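Local coordinates for protein putative glucoamylase (Bacteroides uniformis, PDB 4GL3) that is a putative glucoamylase, a hydrolase that probably cleaves glucosidic linkages in alpha-glucans, at residues L89-W101 against I154-F167. Numbering follows the deposited sequence. Where two conformers were deposited one is given.
Sequences LSDKNTDSYHGMW and IINNLWRQAEWNFF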
loop_
_atom_site.group_PDB
_atom_site.type_symbol
_atom_site.label_atom_id
_atom_site.label_comp_id
_atom_site.label_asym_id
_atom_site.label_seq_id
_atom_site.Cartn_x
_atom_site.Cartn_y
_atom_site.Cartn_z
ATOM N N LEU A 89 -14.044 -5.501 12.163
ATOM C CA LEU A 89 -14.409 -5.121 10.826
ATOM C C LEU A 89 -15.733 -5.780 10.367
ATOM O O LEU A 89 -16.440 -5.216 9.526
ATOM C CB LEU A 89 -13.312 -5.452 9.815
ATOM C CG LEU A 89 -11.994 -4.721 9.905
ATOM C CD1 LEU A 89 -10.942 -5.409 9.053
ATOM C CD2 LEU A 89 -12.209 -3.258 9.504
ATOM N N SER A 90 -16.039 -6.976 10.885
ATOM C CA SER A 90 -17.213 -7.680 10.470
ATOM C C SER A 90 -18.432 -7.364 11.369
ATOM O O SER A 90 -19.520 -7.792 11.068
ATOM C CB SER A 90 -16.964 -9.229 10.451
ATOM O OG SER A 90 -16.565 -9.696 11.728
ATOM N N ASP A 91 -18.237 -6.690 12.496
ATOM C CA ASP A 91 -19.314 -6.443 13.442
ATOM C C ASP A 91 -20.413 -5.622 12.742
ATOM O O ASP A 91 -20.105 -4.708 12.015
ATOM C CB ASP A 91 -18.771 -5.653 14.633
ATOM C CG ASP A 91 -19.738 -5.611 15.791
ATOM O OD1 ASP A 91 -20.872 -5.116 15.701
ATOM O OD2 ASP A 91 -19.343 -6.094 16.815
ATOM N N LYS A 92 -21.663 -5.999 12.926
ATOM C CA LYS A 92 -22.803 -5.274 12.328
ATOM C C LYS A 92 -22.881 -3.792 12.761
ATOM O O LYS A 92 -23.476 -2.963 12.072
ATOM C CB LYS A 92 -24.123 -6.025 12.629
ATOM C CG LYS A 92 -24.489 -6.198 14.113
ATOM C CD LYS A 92 -25.699 -7.134 14.358
ATOM C CE LYS A 92 -26.040 -7.283 15.866
ATOM N NZ LYS A 92 -27.488 -7.204 16.292
ATOM N N ASN A 93 -22.260 -3.453 13.895
ATOM C CA ASN A 93 -22.206 -2.063 14.395
ATOM C C ASN A 93 -21.056 -1.205 13.837
ATOM O O ASN A 93 -21.033 0.012 14.001
ATOM C CB ASN A 93 -22.214 -2.089 15.913
ATOM C CG ASN A 93 -23.522 -2.710 16.438
ATOM O OD1 ASN A 93 -24.587 -2.413 15.921
ATOM N ND2 ASN A 93 -23.426 -3.645 17.365
ATOM N N THR A 94 -20.136 -1.852 13.137
ATOM C CA THR A 94 -19.098 -1.154 12.374
ATOM C C THR A 94 -19.661 -0.822 11.024
ATOM O O THR A 94 -20.110 -1.712 10.307
ATOM C CB THR A 94 -17.866 -2.077 12.233
ATOM O OG1 THR A 94 -17.341 -2.294 13.553
ATOM C CG2 THR A 94 -16.824 -1.486 11.314
ATOM N N ASP A 95 -19.614 0.455 10.645
ATOM C CA ASP A 95 -20.213 0.890 9.389
ATOM C C ASP A 95 -19.585 0.257 8.162
ATOM O O ASP A 95 -18.329 0.203 8.011
ATOM C CB ASP A 95 -20.142 2.406 9.259
ATOM C CG ASP A 95 -21.088 3.128 10.206
ATOM O OD1 ASP A 95 -22.117 2.554 10.605
ATOM O OD2 ASP A 95 -20.791 4.281 10.567
ATOM N N SER A 96 -20.469 -0.183 7.269
ATOM C CA SER A 96 -20.101 -0.683 5.962
ATOM C C SER A 96 -21.224 -0.418 4.953
ATOM O O SER A 96 -22.383 -0.227 5.330
ATOM C CB SER A 96 -19.771 -2.193 5.993
ATOM O OG SER A 96 -20.852 -3.029 6.388
ATOM N N TYR A 97 -20.851 -0.421 3.679
ATOM C CA TYR A 97 -21.723 -0.040 2.577
ATOM C C TYR A 97 -21.442 -0.992 1.426
ATOM O O TYR A 97 -20.399 -0.950 0.857
ATOM C CB TYR A 97 -21.543 1.436 2.166
ATOM C CG TYR A 97 -21.406 2.356 3.369
ATOM C CD1 TYR A 97 -20.151 2.554 3.970
ATOM C CD2 TYR A 97 -22.515 3.017 3.904
ATOM C CE1 TYR A 97 -20.025 3.380 5.086
ATOM C CE2 TYR A 97 -22.409 3.844 5.034
ATOM C CZ TYR A 97 -21.146 4.032 5.607
ATOM O OH TYR A 97 -21.006 4.772 6.747
ATOM N N HIS A 98 -22.403 -1.864 1.126
ATOM C CA HIS A 98 -22.272 -2.847 0.047
ATOM C C HIS A 98 -20.997 -3.698 0.225
ATOM O O HIS A 98 -20.308 -4.012 -0.731
ATOM C CB HIS A 98 -22.363 -2.185 -1.316
ATOM C CG HIS A 98 -23.755 -1.697 -1.660
ATOM N ND1 HIS A 98 -24.681 -2.494 -2.292
ATOM C CD2 HIS A 98 -24.343 -0.477 -1.510
ATOM C CE1 HIS A 98 -25.808 -1.805 -2.461
ATOM N NE2 HIS A 98 -25.626 -0.582 -1.989
ATOM N N GLY A 99 -20.719 -4.040 1.475
ATOM C CA GLY A 99 -19.562 -4.820 1.883
ATOM C C GLY A 99 -18.256 -4.056 2.036
ATOM O O GLY A 99 -17.235 -4.652 2.418
HETATM N N MSE A 100 -18.258 -2.761 1.715
HETATM C CA MSE A 100 -17.036 -1.975 1.737
HETATM C C MSE A 100 -17.050 -1.100 2.970
HETATM O O MSE A 100 -18.130 -0.765 3.505
HETATM C CB MSE A 100 -16.906 -1.116 0.501
HETATM C CG MSE A 100 -17.089 -1.840 -0.834
HETATM SE SE MSE A 100 -15.628 -3.132 -1.089
HETATM C CE MSE A 100 -16.210 -3.789 -2.798
ATOM N N TRP A 101 -15.862 -0.684 3.401
ATOM C CA TRP A 101 -15.727 0.318 4.462
ATOM C C TRP A 101 -15.381 1.688 3.901
ATOM O O TRP A 101 -14.934 1.812 2.742
ATOM C CB TRP A 101 -14.647 -0.139 5.479
ATOM C CG TRP A 101 -14.877 -1.541 6.004
ATOM C CD1 TRP A 101 -15.711 -1.905 6.997
ATOM C CD2 TRP A 101 -14.262 -2.764 5.528
ATOM N NE1 TRP A 101 -15.627 -3.284 7.223
ATOM C CE2 TRP A 101 -14.756 -3.817 6.308
ATOM C CE3 TRP A 101 -13.335 -3.054 4.538
ATOM C CZ2 TRP A 101 -14.380 -5.114 6.099
ATOM C CZ3 TRP A 101 -12.961 -4.360 4.318
ATOM C CH2 TRP A 101 -13.454 -5.371 5.118
ATOM N N ILE A 154 -14.280 -15.740 9.175
ATOM C CA ILE A 154 -14.699 -14.368 9.136
ATOM C C ILE A 154 -14.178 -13.731 7.874
ATOM O O ILE A 154 -14.918 -13.037 7.191
ATOM C CB ILE A 154 -14.258 -13.527 10.372
ATOM C CG1 ILE A 154 -15.052 -13.970 11.637
ATOM C CG2 ILE A 154 -14.457 -12.020 10.089
ATOM C CD1 ILE A 154 -14.552 -13.378 12.969
ATOM N N ILE A 155 -12.904 -13.954 7.539
ATOM C CA ILE A 155 -12.316 -13.305 6.350
ATOM C C ILE A 155 -13.057 -13.803 5.098
ATOM O O ILE A 155 -13.360 -13.027 4.229
ATOM C CB ILE A 155 -10.791 -13.563 6.212
ATOM C CG1 ILE A 155 -10.017 -12.748 7.270
ATOM C CG2 ILE A 155 -10.316 -13.242 4.802
ATOM C CD1 ILE A 155 -8.536 -13.053 7.397
ATOM N N ASN A 156 -13.352 -15.103 5.025
ATOM C CA ASN A 156 -13.977 -15.612 3.815
ATOM C C ASN A 156 -15.365 -14.975 3.626
ATOM O O ASN A 156 -15.735 -14.658 2.528
ATOM C CB ASN A 156 -14.118 -17.124 3.824
ATOM C CG ASN A 156 -14.446 -17.670 2.424
ATOM O OD1 ASN A 156 -13.698 -17.470 1.442
ATOM N ND2 ASN A 156 -15.546 -18.314 2.331
ATOM N N ASN A 157 -16.115 -14.821 4.721
ATOM C CA ASN A 157 -17.418 -14.170 4.671
ATOM C C ASN A 157 -17.338 -12.685 4.272
ATOM O O ASN A 157 -18.113 -12.212 3.424
ATOM C CB ASN A 157 -18.127 -14.349 6.016
ATOM C CG ASN A 157 -19.488 -13.734 6.033
ATOM O OD1 ASN A 157 -19.675 -12.670 6.629
ATOM N ND2 ASN A 157 -20.437 -14.361 5.343
ATOM N N LEU A 158 -16.396 -11.943 4.851
ATOM C CA LEU A 158 -16.123 -10.560 4.417
ATOM C C LEU A 158 -15.784 -10.497 2.942
ATOM O O LEU A 158 -16.321 -9.659 2.177
ATOM C CB LEU A 158 -14.981 -9.928 5.229
ATOM C CG LEU A 158 -15.295 -9.562 6.668
ATOM C CD1 LEU A 158 -14.026 -9.027 7.328
ATOM C CD2 LEU A 158 -16.409 -8.526 6.718
ATOM N N TRP A 159 -14.900 -11.390 2.510
ATOM C CA TRP A 159 -14.518 -11.422 1.100
ATOM C C TRP A 159 -15.736 -11.713 0.202
ATOM O O TRP A 159 -15.919 -11.037 -0.801
ATOM C CB TRP A 159 -13.410 -12.457 0.897
ATOM C CG TRP A 159 -13.075 -12.834 -0.513
ATOM C CD1 TRP A 159 -13.051 -14.112 -1.026
ATOM C CD2 TRP A 159 -12.615 -11.980 -1.567
ATOM N NE1 TRP A 159 -12.638 -14.090 -2.339
ATOM C CE2 TRP A 159 -12.367 -12.796 -2.690
ATOM C CE3 TRP A 159 -12.436 -10.605 -1.691
ATOM C CZ2 TRP A 159 -11.972 -12.278 -3.911
ATOM C CZ3 TRP A 159 -12.012 -10.090 -2.902
ATOM C CH2 TRP A 159 -11.794 -10.927 -4.007
ATOM N N ARG A 160 -16.565 -12.705 0.563
ATOM C CA ARG A 160 -17.747 -13.013 -0.238
ATOM C C ARG A 160 -18.814 -11.871 -0.224
ATOM O O ARG A 160 -19.547 -11.719 -1.190
ATOM C CB ARG A 160 -18.381 -14.341 0.160
ATOM C CG ARG A 160 -17.495 -15.564 -0.150
ATOM C CD ARG A 160 -18.102 -16.823 0.445
ATOM N NE ARG A 160 -19.337 -17.110 -0.270
ATOM C CZ ARG A 160 -19.394 -17.674 -1.470
ATOM N NH1 ARG A 160 -18.289 -18.049 -2.115
ATOM N NH2 ARG A 160 -20.570 -17.841 -2.026
ATOM N N GLN A 161 -18.799 -11.029 0.797
ATOM C CA GLN A 161 -19.777 -9.935 0.919
ATOM C C GLN A 161 -19.350 -8.627 0.217
ATOM O O GLN A 161 -20.163 -7.688 0.139
ATOM C CB GLN A 161 -20.113 -9.685 2.390
ATOM C CG GLN A 161 -20.907 -10.767 3.080
ATOM C CD GLN A 161 -21.363 -10.355 4.514
ATOM O OE1 GLN A 161 -20.725 -9.539 5.194
ATOM N NE2 GLN A 161 -22.479 -10.900 4.955
ATOM N N ALA A 162 -18.113 -8.569 -0.316
ATOM C CA ALA A 162 -17.595 -7.339 -0.920
ATOM C C ALA A 162 -18.164 -7.232 -2.341
ATOM O O ALA A 162 -17.789 -8.020 -3.198
ATOM C CB ALA A 162 -16.077 -7.301 -0.952
ATOM N N GLU A 163 -19.048 -6.236 -2.571
ATOM C CA GLU A 163 -19.835 -6.133 -3.830
ATOM C C GLU A 163 -19.125 -5.306 -4.909
ATOM O O GLU A 163 -19.569 -4.212 -5.288
ATOM C CB GLU A 163 -21.225 -5.550 -3.562
ATOM C CG GLU A 163 -22.134 -6.397 -2.676
ATOM C CD GLU A 163 -23.332 -5.579 -2.206
ATOM O OE1 GLU A 163 -23.983 -4.900 -3.056
ATOM O OE2 GLU A 163 -23.574 -5.562 -0.982
ATOM N N TRP A 164 -18.017 -5.837 -5.419
ATOM C CA TRP A 164 -17.199 -5.091 -6.402
ATOM C C TRP A 164 -18.051 -4.571 -7.580
ATOM O O TRP A 164 -17.940 -3.396 -7.965
ATOM C CB TRP A 164 -16.026 -5.962 -6.907
ATOM C CG TRP A 164 -15.212 -6.483 -5.767
ATOM C CD1 TRP A 164 -15.264 -7.720 -5.233
ATOM C CD2 TRP A 164 -14.257 -5.747 -5.000
ATOM N NE1 TRP A 164 -14.434 -7.812 -4.140
ATOM C CE2 TRP A 164 -13.789 -6.610 -3.982
ATOM C CE3 TRP A 164 -13.772 -4.430 -5.057
ATOM C CZ2 TRP A 164 -12.854 -6.196 -3.017
ATOM C CZ3 TRP A 164 -12.858 -4.003 -4.103
ATOM C CH2 TRP A 164 -12.403 -4.886 -3.078
ATOM N N ASN A 165 -18.889 -5.434 -8.128
ATOM C CA ASN A 165 -19.583 -5.062 -9.357
ATOM C C ASN A 165 -20.615 -3.961 -9.168
ATOM O O ASN A 165 -20.919 -3.256 -10.133
ATOM C CB ASN A 165 -20.214 -6.239 -10.100
ATOM C CG ASN A 165 -20.545 -5.881 -11.538
ATOM O OD1 ASN A 165 -19.670 -5.469 -12.286
ATOM N ND2 ASN A 165 -21.820 -6.047 -11.936
ATOM N N PHE A 166 -21.122 -3.779 -7.939
ATOM C CA PHE A 166 -21.991 -2.632 -7.640
ATOM C C PHE A 166 -21.315 -1.307 -8.035
ATOM O O PHE A 166 -21.986 -0.388 -8.478
ATOM C CB PHE A 166 -22.336 -2.637 -6.147
ATOM C CG PHE A 166 -23.147 -1.452 -5.696
ATOM C CD1 PHE A 166 -24.524 -1.383 -5.982
ATOM C CD2 PHE A 166 -22.543 -0.383 -5.072
ATOM C CE1 PHE A 166 -25.262 -0.302 -5.562
ATOM C CE2 PHE A 166 -23.288 0.719 -4.684
ATOM C CZ PHE A 166 -24.640 0.724 -4.907
ATOM N N PHE A 167 -19.985 -1.226 -7.860
ATOM C CA PHE A 167 -19.242 -0.012 -8.064
ATOM C C PHE A 167 -18.932 0.306 -9.511
ATOM O O PHE A 167 -18.273 1.336 -9.810
ATOM C CB PHE A 167 -17.995 0.031 -7.141
ATOM C CG PHE A 167 -18.359 0.067 -5.699
ATOM C CD1 PHE A 167 -18.661 -1.098 -5.000
ATOM C CD2 PHE A 167 -18.539 1.276 -5.056
ATOM C CE1 PHE A 167 -19.097 -1.035 -3.679
ATOM C CE2 PHE A 167 -18.892 1.339 -3.748
ATOM C CZ PHE A 167 -19.180 0.174 -3.050
HETATM O O HOH W 1 -17.487 -7.290 2.945
#
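Ser90 meets helix 146-161 through its small CB, which rests 3.8 Å from Leu158 CD2; its OG, bonded to Val86 O, brushes Ile154 CG2. In the turn from Tyr97 to Met100, His98 is gripped twice. Its ND1 donates an almost straight bond (169°) to Glu163 OE1, 2.6 Å away, reaching the syn side from 34° out of the carboxylate plane, while its O accepts from Glu163 N. The imidazole also lies face to face on Phe166, ring centroids 3.6 Å apart, and Trp178 meets both rings edge-to-face. Without the imidazole, as with an alanine here, Glu163 would probably lose the mate of its carboxylate and Phe166 the ring stacked on it. Glycine suits position 99, where phi is positive and a CB would clash with Gln161 O; a water joins Gly99 O to Leu158 O. Met100, a selenomethionine, bends at chi2 (-66°) and lays CE over the six-membered ring of Trp164, a CH-pi contact 3.5 Å from the centroid; SE lies over the same face at 4.3 Å, and CG passes Phe167 CE1 at 3.6 Å. The broad indole of Trp101 reaches back to Leu158 CD2 while NE1 bonds Leu89 O. At the centre is a type I' turn, packed by a His-carboxylate bond, an aromatic stack and a Met-aromatic contact against the segment following helix 146-161, in what is probably the helical barrel of the six-hairpin clan.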